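Local coordinates for Alr1010 protein (Nostoc, PDB 3URG), which probably binds calcium, and in this crystal carries a sodium ion and 5-mercapto-2-nitro-benzoic acid, the thiol half of Ellman's reagent, at residues 47-52 with 92-97; 36-41 with 53-58; 102-105 with 110-113; 69-74 with 117-122. All coordinates share one frame; numbering follows the deposited sequence.

Contact 1: residues 47-52 with 92-97. With MNB (5-mercapto-2-nitro-benzoic acid), chain B.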
loop_
_atom_site.group_PDB
_atom_site.type_symbol
_atom_site.label_atom_id
_atom_site.label_comp_id
_atom_site.label_asym_id
_atom_site.label_seq_id
_atom_site.Cartn_x
_atom_site.Cartn_y
_atom_site.Cartn_z
ATOM N N GLU A 47 -3.627 -11.227 12.099
ATOM C CA GLU A 47 -3.918 -10.003 12.852
ATOM C C GLU A 47 -3.035 -8.844 12.400
ATOM O O GLU A 47 -3.493 -7.698 12.329
ATOM C CB GLU A 47 -3.771 -10.243 14.365
ATOM C CG GLU A 47 -4.698 -11.331 14.902
ATOM C CD GLU A 47 -4.439 -11.667 16.364
ATOM O OE1 GLU A 47 -3.255 -11.725 16.773
ATOM O OE2 GLU A 47 -5.422 -11.872 17.099
ATOM N N ARG A 48 -1.774 -9.134 12.089
ATOM C CA ARG A 48 -0.864 -8.087 11.629
ATOM C C ARG A 48 -1.313 -7.604 10.245
ATOM O O ARG A 48 -1.397 -6.406 9.991
ATOM C CB ARG A 48 0.589 -8.589 11.585
ATOM C CG ARG A 48 1.179 -9.067 12.920
ATOM C CD ARG A 48 2.661 -9.469 12.743
ATOM N NE ARG A 48 3.514 -8.501 13.429
ATOM C CZ ARG A 48 4.714 -8.120 13.017
ATOM N NH1 ARG A 48 5.222 -8.621 11.903
ATOM N NH2 ARG A 48 5.406 -7.234 13.725
ATOM N N ALA A 49 -1.612 -8.544 9.351
ATOM C CA ALA A 49 -2.161 -8.181 8.044
ATOM C C ALA A 49 -3.440 -7.363 8.186
ATOM O O ALA A 49 -3.615 -6.365 7.500
ATOM C CB ALA A 49 -2.424 -9.443 7.202
ATOM N N MET A 50 -4.343 -7.802 9.056
ATOM C CA MET A 50 -5.629 -7.125 9.219
ATOM C C MET A 50 -5.441 -5.693 9.723
ATOM O O MET A 50 -6.072 -4.759 9.220
ATOM C CB MET A 50 -6.537 -7.903 10.170
ATOM C CG MET A 50 -7.960 -7.355 10.265
ATOM S SD MET A 50 -8.868 -8.086 11.654
ATOM C CE MET A 50 -8.048 -7.333 13.043
ATOM N N GLY A 51 -4.568 -5.521 10.707
ATOM C CA GLY A 51 -4.248 -4.191 11.199
ATOM C C GLY A 51 -3.825 -3.253 10.079
ATOM O O GLY A 51 -4.286 -2.109 9.988
ATOM N N TRP A 52 -2.937 -3.717 9.214
ATOM C CA TRP A 52 -2.478 -2.859 8.123
ATOM C C TRP A 52 -3.606 -2.572 7.129
ATOM O O TRP A 52 -3.707 -1.472 6.593
ATOM C CB TRP A 52 -1.297 -3.505 7.394
ATOM C CG TRP A 52 0.024 -3.097 7.948
ATOM C CD1 TRP A 52 0.817 -3.808 8.810
ATOM C CD2 TRP A 52 0.708 -1.869 7.693
ATOM N NE1 TRP A 52 1.963 -3.093 9.087
ATOM C CE2 TRP A 52 1.912 -1.898 8.418
ATOM C CE3 TRP A 52 0.418 -0.749 6.919
ATOM C CZ2 TRP A 52 2.822 -0.845 8.391
ATOM C CZ3 TRP A 52 1.321 0.294 6.899
ATOM C CH2 TRP A 52 2.507 0.237 7.619
ATOM N N ASP A 92 -9.071 -10.592 -0.339
ATOM C CA ASP A 92 -8.772 -11.996 -0.639
ATOM C C ASP A 92 -7.286 -12.368 -0.543
ATOM O O ASP A 92 -6.953 -13.497 -0.185
ATOM C CB ASP A 92 -9.367 -12.433 -1.987
ATOM C CG ASP A 92 -9.217 -11.381 -3.066
ATOM O OD1 ASP A 92 -10.234 -10.732 -3.400
ATOM O OD2 ASP A 92 -8.091 -11.209 -3.586
ATOM N N GLU A 93 -6.398 -11.425 -0.845
ATOM C CA GLU A 93 -4.961 -11.703 -0.801
ATOM C C GLU A 93 -4.273 -10.915 0.319
ATOM O O GLU A 93 -3.059 -10.689 0.301
ATOM C CB GLU A 93 -4.321 -11.408 -2.160
ATOM C CG GLU A 93 -4.972 -12.162 -3.323
ATOM N N CYS A 94 -5.071 -10.519 1.304
ATOM C CA CYS A 94 -4.604 -9.689 2.406
ATOM C C CYS A 94 -3.366 -10.238 3.114
ATOM O O CYS A 94 -2.491 -9.473 3.513
ATOM C CB CYS A 94 -5.726 -9.497 3.421
ATOM S SG CYS A 94 -5.254 -8.456 4.806
ATOM N N LEU A 95 -3.282 -11.556 3.263
ATOM C CA LEU A 95 -2.181 -12.150 4.025
ATOM C C LEU A 95 -0.807 -11.996 3.366
ATOM O O LEU A 95 0.226 -12.131 4.029
ATOM C CB LEU A 95 -2.463 -13.622 4.333
ATOM C CG LEU A 95 -2.870 -13.944 5.770
ATOM C CD1 LEU A 95 -4.099 -13.145 6.181
ATOM C CD2 LEU A 95 -3.115 -15.439 5.928
ATOM N N LYS A 96 -0.791 -11.710 2.070
ATOM C CA LYS A 96 0.471 -11.634 1.333
ATOM C C LYS A 96 0.998 -10.203 1.162
ATOM O O LYS A 96 2.179 -9.925 1.379
ATOM C CB LYS A 96 0.310 -12.289 -0.042
ATOM N N ASP A 97 0.116 -9.298 0.768
ATOM C CA ASP A 97 0.530 -7.953 0.400
ATOM C C ASP A 97 -0.678 -7.055 0.516
ATOM O O ASP A 97 -1.797 -7.548 0.682
ATOM C CB ASP A 97 1.036 -7.957 -1.047
ATOM C CG ASP A 97 2.081 -6.890 -1.308
ATOM O OD1 ASP A 97 2.084 -5.848 -0.607
ATOM O OD2 ASP A 97 2.899 -7.091 -2.232
HETATM C C6 MNB B . -9.223 -10.420 6.456
HETATM C C1 MNB B . -9.496 -11.581 7.105
HETATM C C2 MNB B . -8.531 -12.103 8.028
HETATM C C3 MNB B . -7.303 -11.399 8.242
HETATM C C4 MNB B . -7.027 -10.201 7.563
HETATM C C5 MNB B . -7.950 -9.708 6.690
HETATM S S5 MNB B . -7.653 -8.203 5.843
HETATM C C10 MNB B . -10.811 -12.223 6.785
HETATM O O12 MNB B . -11.132 -13.295 7.251
HETATM O O11 MNB B . -11.639 -11.644 5.853
HETATM N N7 MNB B . -8.698 -13.321 8.773
HETATM O O9 MNB B . -7.740 -13.726 9.551
HETATM O O8 MNB B . -9.804 -13.990 8.752
#
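Ala-49 on helix 45-59 turns its methyl toward Cys-94 and Leu-95, in the loop that links strands 77-86 and 99-104; helix and loop together line the pocket that holds 5-mercapto-2-nitro-benzoic acid (MNB). The loop adopts helix-like backbone angles at 94-96 without forming a regular helix; Lys-96 N bonds back to Glu-93 O, and this turn presents two neighbouring side chains to the same helix surface. Ala-49 CB lies 3.8 Å from Cys-94 SG and 3.7 Å from the carbonyl oxygen Cys-94 O, a purely van der Waals contact in which the short alanine lets loop and helix backbones come close. Leu-95 meets the same methyl from another direction, through CD1 at 4.2 Å. Phe-146 also packs on Ala-49, while Trp-52 of the same helix runs into the aromatic cluster with Trp-136 and Trp-139.

The ligand ring is flanked by both segments. Cys-94 SG, anti to the backbone N (chi1 -179°), is directed to the ligand sulfur S5; their modelled separation is neither a normal disulfide length nor a normal nonbonded one, so the nature of that link is doubtful. Tyr-53 packs on Cys-94, and Glu-46 and Asp-91 are further members of the pocket. Met-50 and Leu-95 lie on opposite sides of the ring plane, both displaced toward its C3-C4 border. Leu-95 CD1 stands 4.2 Å from MNB C3, and Met-50 CB, approaching obliquely from the other side, comes within 3.5 Å of MNB C4.

Contact 2: residues 36-41 with 53-58. With NA (sodium ion), chain C.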
loop_
_atom_site.group_PDB
_atom_site.type_symbol
_atom_site.label_atom_id
_atom_site.label_comp_id
_atom_site.label_asym_id
_atom_site.label_seq_id
_atom_site.Cartn_x
_atom_site.Cartn_y
_atom_site.Cartn_z
ATOM N N THR A 36 1.498 1.785 17.642
ATOM C CA THR A 36 0.390 2.238 18.475
ATOM C C THR A 36 -0.919 2.407 17.720
ATOM O O THR A 36 -1.995 2.390 18.326
ATOM C CB THR A 36 0.733 3.562 19.232
ATOM O OG1 THR A 36 0.887 4.632 18.294
ATOM C CG2 THR A 36 2.007 3.406 20.006
ATOM N N GLU A 37 -0.817 2.598 16.416
ATOM C CA GLU A 37 -1.966 2.871 15.569
ATOM C C GLU A 37 -2.296 1.678 14.704
ATOM O O GLU A 37 -3.424 1.459 14.443
ATOM C CB GLU A 37 -1.786 4.145 14.756
ATOM C CG GLU A 37 -1.352 5.308 15.588
ATOM C CD GLU A 37 -1.555 6.630 14.923
ATOM O OE1 GLU A 37 -2.383 6.705 14.024
ATOM O OE2 GLU A 37 -0.888 7.603 15.299
ATOM N N ILE A 38 -1.309 0.897 14.321
ATOM C CA ILE A 38 -1.512 -0.144 13.340
ATOM C C ILE A 38 -1.473 -1.631 13.640
ATOM O O ILE A 38 -2.185 -2.418 12.999
ATOM C CB ILE A 38 -0.523 0.014 12.163
ATOM C CG1 ILE A 38 -0.531 1.425 11.612
ATOM C CG2 ILE A 38 -0.810 -0.971 11.090
ATOM C CD1 ILE A 38 0.464 1.651 10.554
ATOM N N ILE A 39 -0.452 -1.974 14.403
ATOM C CA ILE A 39 -0.252 -3.290 14.911
ATOM C C ILE A 39 -1.010 -3.468 16.210
ATOM O O ILE A 39 -1.724 -4.410 16.364
ATOM C CB ILE A 39 1.221 -3.578 15.089
ATOM C CG1 ILE A 39 1.932 -3.557 13.750
ATOM C CG2 ILE A 39 1.407 -4.889 15.739
ATOM C CD1 ILE A 39 1.512 -4.590 12.849
ATOM N N VAL A 40 -0.889 -2.509 17.113
ATOM C CA VAL A 40 -1.660 -2.516 18.347
ATOM C C VAL A 40 -1.443 -3.859 19.065
ATOM O O VAL A 40 -0.338 -4.216 19.320
ATOM C CB VAL A 40 -3.100 -2.130 18.128
ATOM C CG1 VAL A 40 -3.746 -1.827 19.395
ATOM C CG2 VAL A 40 -3.178 -0.934 17.279
ATOM N N ASP A 41 -2.492 -4.601 19.361
ATOM C CA ASP A 41 -2.342 -5.877 20.051
ATOM C C ASP A 41 -2.155 -7.101 19.164
ATOM O O ASP A 41 -2.213 -8.201 19.633
ATOM C CB ASP A 41 -3.486 -6.108 21.011
ATOM C CG ASP A 41 -3.526 -5.098 22.094
ATOM O OD1 ASP A 41 -2.484 -4.650 22.508
ATOM O OD2 ASP A 41 -4.600 -4.740 22.542
ATOM N N TYR A 53 -4.445 -3.575 6.868
ATOM C CA TYR A 53 -5.520 -3.423 5.891
ATOM C C TYR A 53 -6.490 -2.329 6.338
ATOM O O TYR A 53 -6.813 -1.417 5.572
ATOM C CB TYR A 53 -6.273 -4.752 5.683
ATOM C CG TYR A 53 -7.331 -4.692 4.596
ATOM C CD1 TYR A 53 -7.011 -4.987 3.271
ATOM C CD2 TYR A 53 -8.642 -4.338 4.888
ATOM C CE1 TYR A 53 -7.972 -4.938 2.265
ATOM C CE2 TYR A 53 -9.616 -4.279 3.877
ATOM C CZ TYR A 53 -9.269 -4.583 2.578
ATOM O OH TYR A 53 -10.221 -4.534 1.588
ATOM N N TYR A 54 -6.964 -2.436 7.575
ATOM C CA TYR A 54 -7.861 -1.430 8.149
ATOM C C TYR A 54 -7.202 -0.064 8.284
ATOM O O TYR A 54 -7.842 0.966 8.066
ATOM C CB TYR A 54 -8.395 -1.876 9.523
ATOM C CG TYR A 54 -9.410 -3.013 9.442
ATOM C CD1 TYR A 54 -10.257 -3.133 8.350
ATOM C CD2 TYR A 54 -9.528 -3.952 10.471
ATOM C CE1 TYR A 54 -11.186 -4.160 8.266
ATOM C CE2 TYR A 54 -10.462 -4.984 10.399
ATOM C CZ TYR A 54 -11.288 -5.080 9.296
ATOM O OH TYR A 54 -12.217 -6.097 9.210
ATOM N N TYR A 55 -5.932 -0.036 8.663
ATOM C CA TYR A 55 -5.264 1.255 8.783
ATOM C C TYR A 55 -5.251 1.975 7.425
ATOM O O TYR A 55 -5.647 3.134 7.322
ATOM C CB TYR A 55 -3.852 1.121 9.367
ATOM C CG TYR A 55 -3.022 2.397 9.277
ATOM C CD1 TYR A 55 -3.199 3.448 10.179
ATOM C CD2 TYR A 55 -2.052 2.537 8.294
ATOM C CE1 TYR A 55 -2.425 4.609 10.095
ATOM C CE2 TYR A 55 -1.278 3.686 8.205
ATOM C CZ TYR A 55 -1.465 4.713 9.100
ATOM O OH TYR A 55 -0.675 5.840 8.976
ATOM N N LEU A 56 -4.824 1.286 6.392
ATOM C CA LEU A 56 -4.724 1.866 5.082
ATOM C C LEU A 56 -6.083 2.269 4.532
ATOM O O LEU A 56 -6.255 3.338 4.004
ATOM C CB LEU A 56 -4.022 0.908 4.147
ATOM C CG LEU A 56 -2.534 0.718 4.344
ATOM C CD1 LEU A 56 -2.006 -0.350 3.527
ATOM C CD2 LEU A 56 -1.778 1.944 4.133
ATOM N N ASP A 57 -7.051 1.412 4.736
ATOM C CA ASP A 57 -8.416 1.697 4.331
ATOM C C ASP A 57 -8.941 2.925 5.040
ATOM O O ASP A 57 -9.714 3.673 4.475
ATOM C CB ASP A 57 -9.350 0.534 4.632
ATOM C CG ASP A 57 -10.650 0.616 3.842
ATOM O OD1 ASP A 57 -11.652 0.005 4.272
ATOM O OD2 ASP A 57 -10.668 1.288 2.788
ATOM N N ASP A 58 -8.547 3.110 6.292
ATOM C CA ASP A 58 -8.997 4.257 7.066
ATOM C C ASP A 58 -8.264 5.552 6.738
ATOM O O ASP A 58 -8.846 6.628 6.813
ATOM C CB ASP A 58 -8.817 3.970 8.549
ATOM C CG ASP A 58 -10.128 3.906 9.279
ATOM O OD1 ASP A 58 -10.691 4.988 9.568
ATOM O OD2 ASP A 58 -10.595 2.777 9.547
HETATM NA NA NA C . -10.291 5.739 3.130
HETATM O O HOH W 1 -12.332 3.788 2.737
HETATM O O HOH W 2 -11.168 7.213 5.281
HETATM O O HOH W 3 -11.784 7.366 1.485
#
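Ile-38 lays its CG1-CD1 arm over one face of the Tyr-55 ring, where two consecutive helices, 28-39 and 45-59, pack against each other as a helix-loop-helix pair. The contact is a CH-pi interaction: Ile-38 CD1 is 3.6 Å from the ring centroid of Tyr-55, and the line between them leans 16° from the ring normal. CD1 sits somewhat toward the rim, nearest to Tyr-55 CD2 at 3.5 Å. One bond back, Ile-38 CG1 lies 3.5 Å from Tyr-55 CG, so the branch follows the ring from its root outward. With CG1 anti to the carbonyl carbon and chi2 extended (176°), the ethyl arm extends over the ring, whereas Ile-38 CG2 meets the tyrosine at Tyr-55 CB, 4.1 Å away.

Glu-37 stands at the border of this packing, its OE1 obliquely placed 4.5 Å from Tyr-55 CE1. Arg-33 of helix 28-39 and Ala-132 and Asp-135 of helix 127-141 also touch the tyrosine, which therefore lies where three helices meet. The first of these helices finishes with a wider pi-type turn at 36-39, after which Val-40 leaves it with positive phi.

Helix 45-59 carries a different chemistry at Asp-57, whose main chain helps hold a sodium ion. Asp-57 O binds the ion at 2.5 Å, Leu-60 O is a second protein ligand, and three waters join them. The Asp-57 carboxylate acts from the second shell: water 1, 2.9 Å from the sodium, donates a 3.0 Å hydrogen bond to Asp-57 OD2.

Contact 3: residues 102-105 with 110-113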
loop_
_atom_site.group_PDB
_atom_site.type_symbol
_atom_site.label_atom_id
_atom_site.label_comp_id
_atom_site.label_asym_id
_atom_site.label_seq_id
_atom_site.Cartn_x
_atom_site.Cartn_y
_atom_site.Cartn_z
ATOM N N VAL A 102 -7.653 -0.076 -8.778
ATOM C CA VAL A 102 -7.376 1.113 -9.593
ATOM C C VAL A 102 -8.149 1.050 -10.903
ATOM O O VAL A 102 -8.444 -0.038 -11.397
ATOM C CB VAL A 102 -5.864 1.265 -9.899
ATOM C CG1 VAL A 102 -5.041 1.128 -8.590
ATOM C CG2 VAL A 102 -5.394 0.234 -10.915
ATOM N N ALA A 103 -8.490 2.210 -11.461
ATOM C CA ALA A 103 -9.257 2.244 -12.706
ATOM C C ALA A 103 -8.615 3.182 -13.704
ATOM O O ALA A 103 -8.187 4.275 -13.343
ATOM C CB ALA A 103 -10.703 2.669 -12.443
ATOM N N ASP A 104 -8.530 2.772 -14.964
ATOM C CA ASP A 104 -8.243 3.774 -15.982
ATOM C C ASP A 104 -9.552 4.150 -16.655
ATOM O O ASP A 104 -10.307 3.299 -17.121
ATOM C CB ASP A 104 -7.113 3.391 -16.959
ATOM C CG ASP A 104 -7.414 2.157 -17.763
ATOM O OD1 ASP A 104 -7.998 1.208 -17.208
ATOM O OD2 ASP A 104 -7.040 2.129 -18.956
ATOM N N ILE A 105 -9.831 5.441 -16.639
ATOM C CA ILE A 105 -11.127 5.956 -17.031
ATOM C C ILE A 105 -11.110 6.443 -18.480
ATOM O O ILE A 105 -12.086 7.009 -18.973
ATOM C CB ILE A 105 -11.518 7.089 -16.089
ATOM C CG1 ILE A 105 -10.465 8.193 -16.156
ATOM C CG2 ILE A 105 -11.617 6.565 -14.668
ATOM C CD1 ILE A 105 -10.805 9.397 -15.340
ATOM N N ASP A 110 -14.456 1.790 -18.797
ATOM C CA ASP A 110 -13.651 1.655 -17.583
ATOM C C ASP A 110 -13.107 0.236 -17.396
ATOM O O ASP A 110 -13.851 -0.742 -17.484
ATOM C CB ASP A 110 -14.455 2.071 -16.345
ATOM C CG ASP A 110 -14.239 3.530 -15.963
ATOM O OD1 ASP A 110 -14.440 4.416 -16.821
ATOM O OD2 ASP A 110 -13.875 3.791 -14.794
ATOM N N ASP A 111 -11.805 0.135 -17.142
ATOM C CA ASP A 111 -11.172 -1.138 -16.826
ATOM C C ASP A 111 -10.633 -1.056 -15.406
ATOM O O ASP A 111 -9.836 -0.172 -15.103
ATOM C CB ASP A 111 -10.009 -1.410 -17.774
ATOM C CG ASP A 111 -10.449 -1.594 -19.205
ATOM O OD1 ASP A 111 -11.574 -2.091 -19.426
ATOM O OD2 ASP A 111 -9.653 -1.251 -20.108
ATOM N N VAL A 112 -11.063 -1.966 -14.538
ATOM C CA VAL A 112 -10.593 -1.983 -13.154
ATOM C C VAL A 112 -9.533 -3.063 -12.949
ATOM O O VAL A 112 -9.629 -4.156 -13.506
ATOM C CB VAL A 112 -11.739 -2.218 -12.178
ATOM C CG1 VAL A 112 -11.227 -2.181 -10.761
ATOM C CG2 VAL A 112 -12.820 -1.166 -12.383
ATOM N N TYR A 113 -8.519 -2.749 -12.152
ATOM C CA TYR A 113 -7.420 -3.684 -11.931
ATOM C C TYR A 113 -7.107 -3.788 -10.448
ATOM O O TYR A 113 -7.484 -2.924 -9.658
ATOM C CB TYR A 113 -6.148 -3.216 -12.644
ATOM C CG TYR A 113 -6.262 -3.023 -14.140
ATOM C CD1 TYR A 113 -5.798 -3.995 -15.026
ATOM C CD2 TYR A 113 -6.795 -1.850 -14.669
ATOM C CE1 TYR A 113 -5.889 -3.811 -16.413
ATOM C CE2 TYR A 113 -6.889 -1.655 -16.052
ATOM C CZ TYR A 113 -6.435 -2.636 -16.915
ATOM O OH TYR A 113 -6.529 -2.442 -18.279
#
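Val-102 and Tyr-113 exchange two backbone hydrogen bonds, Val-102 N to Tyr-113 O at 3.0 Å and Tyr-113 N to Val-102 O at 2.8 Å, in the beta hairpin of strands 99-104 and 111-116. The first is nearly straight at its hydrogen, 168°. Two residues nearer the turn, Asp-104 N gives a longer bond of 3.2 Å to Asp-111 O. Between these hydrogen-bonded pairs lies the non-hydrogen-bonded pair Ala-103 and Val-112, where Val-112 CA-H points to Val-102 O and Ala-103 CA-H to Asp-111 O. Strand 111-116 is an outermost strand of the antiparallel sheet; strand 99-104 is paired along its other edge with strand 77-86.

The Asp-104 carboxylate shares a sheet face with Tyr-113 and Val-102. Its OD2 is claimed by a salt bridge to Lys-81 of strand 77-86, which probably offsets the nearby negative charge, since OD1 lies only 4.1 Å from Asp-111 OD2. A chi1 of 62° swings the carboxylate toward the partner strand, and Asp-104 OD1 meets the edge of the Tyr-113 ring in its plane, 3.3 Å from CE2. Carboxylate and ring planes are turned 51° apart.

Apolar packing completes the same face: Val-102 crosses Tyr-113 at about a right angle, and its CG2 rests 3.9 Å from Tyr-113 CB. Trp-68 meets the tyrosine ring from strand 64-72. At the turn end, Ile-105 runs alongside the poorly ordered Asp-110, pointing the same way, with Ile-105 CG2 lying 3.6 Å from Asp-110 OD2.

Contact 4: residues 69-74 with 117-122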
loop_
_atom_site.group_PDB
_atom_site.type_symbol
_atom_site.label_atom_id
_atom_site.label_comp_id
_atom_site.label_asym_id
_atom_site.label_seq_id
_atom_site.Cartn_x
_atom_site.Cartn_y
_atom_site.Cartn_z
ATOM N N LYS A 69 3.044 1.244 -11.817
ATOM C CA LYS A 69 3.993 0.485 -12.617
ATOM C C LYS A 69 3.468 -0.923 -12.794
ATOM O O LYS A 69 3.620 -1.775 -11.914
ATOM C CB LYS A 69 5.393 0.521 -12.006
ATOM C CG LYS A 69 6.202 1.661 -12.571
ATOM C CD LYS A 69 7.448 1.948 -11.771
ATOM C CE LYS A 69 8.265 3.058 -12.423
ATOM N NZ LYS A 69 9.478 3.384 -11.622
ATOM N N LYS A 70 2.807 -1.135 -13.929
ATOM C CA LYS A 70 2.194 -2.409 -14.257
ATOM C C LYS A 70 3.200 -3.251 -15.038
ATOM O O LYS A 70 3.481 -2.982 -16.213
ATOM C CB LYS A 70 0.906 -2.186 -15.055
ATOM C CG LYS A 70 0.185 -3.462 -15.469
ATOM C CD LYS A 70 -1.152 -3.141 -16.134
ATOM C CE LYS A 70 -1.431 -4.057 -17.313
ATOM N NZ LYS A 70 -1.664 -5.472 -16.919
ATOM N N LYS A 71 3.752 -4.260 -14.369
ATOM C CA LYS A 71 4.873 -5.034 -14.908
ATOM C C LYS A 71 4.425 -6.286 -15.669
ATOM O O LYS A 71 3.479 -6.964 -15.268
ATOM C CB LYS A 71 5.808 -5.444 -13.767
ATOM C CG LYS A 71 6.350 -4.289 -12.937
ATOM C CD LYS A 71 7.136 -4.825 -11.735
ATOM C CE LYS A 71 7.645 -3.682 -10.871
ATOM N NZ LYS A 71 8.348 -4.171 -9.655
ATOM N N SER A 72 5.110 -6.601 -16.763
ATOM C CA SER A 72 4.872 -7.877 -17.447
ATOM C C SER A 72 6.123 -8.748 -17.424
ATOM O O SER A 72 7.034 -8.574 -18.241
ATOM C CB SER A 72 4.405 -7.665 -18.887
ATOM O OG SER A 72 4.451 -8.889 -19.600
ATOM N N ARG A 73 6.157 -9.687 -16.484
ATOM C CA ARG A 73 7.307 -10.560 -16.310
ATOM C C ARG A 73 7.586 -11.341 -17.593
ATOM O O ARG A 73 8.733 -11.536 -17.980
ATOM C CB ARG A 73 7.043 -11.519 -15.150
ATOM C CG ARG A 73 8.279 -12.198 -14.601
ATOM C CD ARG A 73 7.896 -13.212 -13.534
ATOM N NE ARG A 73 9.059 -13.763 -12.841
ATOM C CZ ARG A 73 9.358 -13.506 -11.572
ATOM N NH1 ARG A 73 8.572 -12.709 -10.859
ATOM N NH2 ARG A 73 10.437 -14.049 -11.015
ATOM N N LYS A 74 6.529 -11.779 -18.263
ATOM C CA LYS A 74 6.696 -12.627 -19.437
ATOM C C LYS A 74 7.422 -11.930 -20.582
ATOM O O LYS A 74 8.109 -12.570 -21.366
ATOM C CB LYS A 74 5.347 -13.158 -19.928
ATOM C CG LYS A 74 4.814 -14.355 -19.148
ATOM C CD LYS A 74 3.818 -15.154 -19.996
ATOM C CE LYS A 74 3.271 -16.366 -19.247
ATOM N NZ LYS A 74 2.398 -15.978 -18.102
ATOM N N LEU A 117 -0.067 -1.771 -3.672
ATOM C CA LEU A 117 0.160 -0.391 -3.247
ATOM C C LEU A 117 1.629 -0.002 -3.447
ATOM O O LEU A 117 1.938 1.144 -3.763
ATOM C CB LEU A 117 -0.246 -0.208 -1.776
ATOM C CG LEU A 117 -0.238 1.225 -1.239
ATOM C CD1 LEU A 117 -1.116 2.137 -2.098
ATOM C CD2 LEU A 117 -0.707 1.258 0.210
ATOM N N SER A 118 2.534 -0.958 -3.270
ATOM C CA SER A 118 3.965 -0.685 -3.376
ATOM C C SER A 118 4.390 -0.321 -4.800
ATOM O O SER A 118 5.522 0.122 -5.019
ATOM C CB SER A 118 4.777 -1.898 -2.894
ATOM O OG SER A 118 4.560 -3.012 -3.744
ATOM N N ASP A 119 3.487 -0.521 -5.759
ATOM C CA ASP A 119 3.732 -0.153 -7.165
ATOM C C ASP A 119 3.041 1.146 -7.590
ATOM O O ASP A 119 3.019 1.495 -8.784
ATOM C CB ASP A 119 3.285 -1.275 -8.098
ATOM C CG ASP A 119 4.231 -2.467 -8.083
ATOM O OD1 ASP A 119 5.433 -2.261 -7.830
ATOM O OD2 ASP A 119 3.768 -3.600 -8.356
ATOM N N ILE A 120 2.497 1.865 -6.615
ATOM C CA ILE A 120 1.759 3.094 -6.877
ATOM C C ILE A 120 2.534 4.322 -6.403
ATOM O O ILE A 120 2.955 4.401 -5.249
ATOM C CB ILE A 120 0.402 3.109 -6.152
ATOM C CG1 ILE A 120 -0.506 1.990 -6.650
ATOM C CG2 ILE A 120 -0.271 4.495 -6.300
ATOM C CD1 ILE A 120 -0.873 2.109 -8.104
ATOM N N GLU A 121 2.691 5.293 -7.291
ATOM C CA GLU A 121 3.279 6.568 -6.919
ATOM C C GLU A 121 2.142 7.590 -6.944
ATOM O O GLU A 121 1.652 7.942 -8.011
ATOM C CB GLU A 121 4.378 6.942 -7.917
ATOM C CG GLU A 121 5.279 8.079 -7.471
ATOM C CD GLU A 121 6.290 8.486 -8.541
ATOM O OE1 GLU A 121 5.873 8.803 -9.681
ATOM O OE2 GLU A 121 7.502 8.495 -8.236
ATOM N N ALA A 122 1.708 8.036 -5.771
ATOM C CA ALA A 122 0.573 8.947 -5.654
ATOM C C ALA A 122 0.881 10.327 -6.227
ATOM O O ALA A 122 2.004 10.816 -6.128
ATOM C CB ALA A 122 0.146 9.063 -4.214
HETATM O O HOH W 4 3.167 -4.704 -11.541
HETATM O O HOH W 5 5.787 -5.543 -8.349
#
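Asp-119 reaches out toward strand 64-72, and its CB already lies 3.9 Å from the carbonyl oxygen Lys-69 O. CG keeps beside that oxygen, and there the carboxylate splits its work. The Lys-71 side chain, extended beyond CG, crosses that of Asp-119 at about a right angle and brings NZ to 3.9 Å from Asp-119 OD1, a long salt bridge. OD2 is joined to the same lysine through water 5, which donates to Asp-119 OD2 at 2.8 Å and accepts from Lys-71 NZ at 3.2 Å.

Asp-119 ends the 3-10 segment 117-119 and leads directly into strand 120-122, an outermost strand of the antiparallel sheet, laid along strand 64-72. Its own carbonyl opens the pairing: Lys-69 N donates to Asp-119 O at 3.0 Å, and the pairing continues between Glu-121 and Lys-67. Trp-68 touches both Asp-119 and Ile-120. Beyond Lys-69 a water takes over on this edge of the strand. Water 4 donates to Lys-69 O at 3.0 Å, accepts from Lys-71 N at 2.9 Å, and gives Asp-119 OD2 a weak bond of 3.4 Å.

How the contacts relate
Contacts 1 and 2 share helix 45-59 and touch directly, with Ile-38 packing on Trp-52 and Tyr-53 on Cys-94; both are partly buried and rest on apolar side chains. MNB lies between the side chains of contact 1, whereas the sodium is bound by the main chain of helix 45-59, apart from the packing of contact 2. Contacts 3 and 4 belong to the five-stranded sheet and are held by backbone hydrogen bonds; contact 3, partly buried at one border, adds aspartates, one paired with Lys-81, and contact 4, on the surface at the other, a long Lys-Asp salt bridge and water. Contacts 2 and 4 touch where Leu-56 packs on Leu-117 of the 3-10 segment preceding strand 120-122.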